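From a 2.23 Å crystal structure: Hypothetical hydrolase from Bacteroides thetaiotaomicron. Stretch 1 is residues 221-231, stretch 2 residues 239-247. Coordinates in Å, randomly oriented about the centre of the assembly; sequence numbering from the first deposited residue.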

# COMPACT_ATOMS: atom_id res chain seq x y z
N GLU B 221 22.00 -33.01 9.95
CA GLU B 221 20.89 -33.24 10.86
C GLU B 221 20.94 -32.16 11.95
O GLU B 221 22.04 -31.79 12.38
CB GLU B 221 21.03 -34.66 11.43
CG GLU B 221 20.22 -35.02 12.66
CD GLU B 221 20.82 -36.17 13.44
OE1 GLU B 221 21.13 -37.22 12.82
OE2 GLU B 221 21.02 -36.01 14.66
N LEU B 222 19.77 -31.61 12.35
CA LEU B 222 19.68 -30.59 13.39
C LEU B 222 19.09 -31.20 14.68
O LEU B 222 19.64 -31.00 15.77
CB LEU B 222 18.86 -29.38 12.90
CG LEU B 222 18.77 -28.17 13.82
CD1 LEU B 222 20.08 -27.39 13.86
CD2 LEU B 222 17.66 -27.28 13.37
N THR B 223 17.97 -31.93 14.53
CA THR B 223 17.26 -32.64 15.61
C THR B 223 16.76 -33.99 15.04
O THR B 223 16.64 -34.15 13.82
CB THR B 223 16.08 -31.80 16.24
OG1 THR B 223 15.06 -31.55 15.28
CG2 THR B 223 16.53 -30.49 16.85
N LYS B 224 16.48 -34.94 15.94
CA LYS B 224 15.91 -36.26 15.68
C LYS B 224 14.50 -36.29 16.27
O LYS B 224 14.26 -35.63 17.29
CB LYS B 224 16.79 -37.36 16.33
CG LYS B 224 18.10 -37.63 15.61
CD LYS B 224 19.00 -38.60 16.38
CE LYS B 224 20.02 -37.88 17.23
NZ LYS B 224 20.94 -38.83 17.91
N GLY B 225 13.60 -37.03 15.64
CA GLY B 225 12.24 -37.14 16.15
C GLY B 225 11.23 -37.69 15.17
O GLY B 225 11.34 -37.46 13.96
N GLN B 226 10.24 -38.42 15.68
CA GLN B 226 9.20 -39.00 14.83
C GLN B 226 8.01 -38.05 14.62
O GLN B 226 7.73 -37.17 15.45
CB GLN B 226 8.71 -40.35 15.39
CG GLN B 226 8.10 -40.25 16.78
CD GLN B 226 7.58 -41.56 17.30
OE1 GLN B 226 7.22 -42.49 16.54
NE2 GLN B 226 7.48 -41.65 18.62
N ASN B 227 7.34 -38.25 13.48
CA ASN B 227 6.10 -37.66 12.99
C ASN B 227 6.01 -36.13 13.18
O ASN B 227 5.03 -35.59 13.71
CB ASN B 227 4.90 -38.39 13.64
CG ASN B 227 4.96 -39.90 13.42
OD1 ASN B 227 5.11 -40.40 12.30
ND2 ASN B 227 4.88 -40.65 14.50
N CYS B 228 7.03 -35.44 12.70
CA CYS B 228 7.10 -33.99 12.72
C CYS B 228 6.44 -33.46 11.45
O CYS B 228 6.85 -33.83 10.35
CB CYS B 228 8.54 -33.53 12.84
SG CYS B 228 8.74 -31.75 13.00
N ASN B 229 5.41 -32.60 11.60
CA ASN B 229 4.65 -32.08 10.45
C ASN B 229 5.08 -30.67 10.04
O ASN B 229 4.44 -30.05 9.20
CB ASN B 229 3.15 -32.10 10.75
CG ASN B 229 2.70 -33.34 11.49
OD1 ASN B 229 2.26 -33.25 12.62
ND2 ASN B 229 2.89 -34.51 10.91
N GLY B 230 6.18 -30.19 10.60
CA GLY B 230 6.69 -28.88 10.24
C GLY B 230 7.43 -28.20 11.36
O GLY B 230 7.21 -28.49 12.54
N ALA B 231 8.33 -27.28 10.98
CA ALA B 231 9.11 -26.48 11.90
C ALA B 231 9.09 -25.03 11.43
O ALA B 231 8.79 -24.76 10.25
CB ALA B 231 10.54 -27.00 12.00
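Stretch 2, residues 239-247: ELYFNSWNA

What holds the apolar centre together? Phe242, in the extended strand that begins at Leu240, takes the p rotamer (chi1 59°) and lies against Ala231, CB to CB 3.7 Å. Cys228 SG packs 3.9 Å from Phe242 CB, and Thr223 OG1 sits over one face of the ring, 4.1 Å from Phe242 CZ. Leu240 extends this patch: its CD1 is 3.9 Å from Ala231 CB, and its CD2 4.0 Å from Leu222 CD2.

How do the backbones run? They are antiparallel, Ala231 lying across from Phe242 (CA to CA 4.2 Å) and Cys228 across from Ser244 (4.8 Å between CA atoms). Backbone contacts here are of the CA-H...O kind, such as Ala231 CA to Tyr241 O at 3.2 Å and Phe242 CA to Gly230 O at 3.5 Å.

What takes over where the apolar packing ends? Asn243 turns its amide to Asn229 and pairs twice: Asn229 N donates to Asn243 OD1 and Asn243 ND2 to Asn229 OD1, both at 2.8 Å. A water bridges the main chains, donating to Gln226 O (2.7 Å) and Asn243 O (2.9 Å).

What closes the polar edge? Asn227 binds two successive residues: its O accepts from Trp245 N at 2.9 Å, while its ND2 donates to Asn246 OD1 at 2.7 Å.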

# COMPACT_ATOMS: atom_id res chain seq x y z
N GLU B 239 14.69 -18.65 17.44
CA GLU B 239 14.56 -20.03 17.94
C GLU B 239 13.57 -20.87 17.07
O GLU B 239 12.69 -20.31 16.41
CB GLU B 239 14.17 -20.08 19.43
CG GLU B 239 12.75 -19.68 19.75
CD GLU B 239 12.45 -18.21 19.95
OE1 GLU B 239 13.28 -17.36 19.58
OE2 GLU B 239 11.36 -17.91 20.50
N LEU B 240 13.71 -22.20 17.09
CA LEU B 240 12.91 -23.11 16.28
C LEU B 240 11.79 -23.80 17.06
O LEU B 240 12.03 -24.34 18.14
CB LEU B 240 13.82 -24.18 15.66
CG LEU B 240 13.19 -25.11 14.63
CD1 LEU B 240 13.17 -24.46 13.28
CD2 LEU B 240 13.95 -26.40 14.54
N TYR B 241 10.58 -23.80 16.49
CA TYR B 241 9.41 -24.47 17.04
C TYR B 241 9.01 -25.58 16.09
O TYR B 241 9.01 -25.38 14.87
CB TYR B 241 8.25 -23.47 17.25
CG TYR B 241 8.57 -22.44 18.31
CD1 TYR B 241 8.34 -22.71 19.66
CD2 TYR B 241 9.15 -21.21 17.98
CE1 TYR B 241 8.67 -21.78 20.65
CE2 TYR B 241 9.48 -20.28 18.96
CZ TYR B 241 9.25 -20.58 20.30
OH TYR B 241 9.60 -19.69 21.28
N PHE B 242 8.71 -26.75 16.62
CA PHE B 242 8.30 -27.88 15.78
C PHE B 242 7.40 -28.78 16.59
O PHE B 242 7.23 -28.54 17.79
CB PHE B 242 9.52 -28.62 15.20
CG PHE B 242 10.48 -29.19 16.21
CD1 PHE B 242 11.53 -28.42 16.71
CD2 PHE B 242 10.36 -30.51 16.64
CE1 PHE B 242 12.43 -28.95 17.65
CE2 PHE B 242 11.25 -31.03 17.58
CZ PHE B 242 12.29 -30.25 18.07
N ASN B 243 6.80 -29.79 15.97
CA ASN B 243 5.89 -30.66 16.70
C ASN B 243 6.24 -32.13 16.56
O ASN B 243 7.24 -32.51 15.95
CB ASN B 243 4.42 -30.40 16.21
CG ASN B 243 4.01 -31.17 14.96
OD1 ASN B 243 4.80 -31.35 14.05
ND2 ASN B 243 2.79 -31.73 14.92
N SER B 244 5.34 -32.95 17.14
CA SER B 244 5.24 -34.39 17.09
C SER B 244 3.74 -34.69 17.03
O SER B 244 2.98 -34.15 17.85
CB SER B 244 5.93 -35.04 18.28
OG SER B 244 5.81 -36.45 18.19
N TRP B 245 3.31 -35.43 16.00
CA TRP B 245 1.90 -35.76 15.75
C TRP B 245 1.30 -36.65 16.88
O TRP B 245 0.13 -36.48 17.23
CB TRP B 245 1.80 -36.44 14.38
CG TRP B 245 0.55 -37.21 14.08
CD1 TRP B 245 -0.54 -36.78 13.38
CD2 TRP B 245 0.35 -38.61 14.31
NE1 TRP B 245 -1.45 -37.81 13.23
CE2 TRP B 245 -0.92 -38.94 13.78
CE3 TRP B 245 1.12 -39.62 14.91
CZ2 TRP B 245 -1.46 -40.23 13.88
CZ3 TRP B 245 0.60 -40.91 14.99
CH2 TRP B 245 -0.68 -41.20 14.49
N ASN B 246 2.08 -37.59 17.42
CA ASN B 246 1.70 -38.56 18.45
C ASN B 246 0.83 -37.98 19.60
O ASN B 246 -0.27 -38.47 19.82
CB ASN B 246 2.95 -39.23 19.00
CG ASN B 246 3.64 -40.12 17.97
OD1 ASN B 246 4.19 -39.65 16.96
ND2 ASN B 246 3.61 -41.41 18.21
N ALA B 247 1.32 -36.95 20.31
CA ALA B 247 0.55 -36.31 21.39
C ALA B 247 0.16 -34.87 21.01
O ALA B 247 -0.52 -34.20 21.78
CB ALA B 247 1.35 -36.32 22.69
O HOH W 1 9.01 -34.79 15.80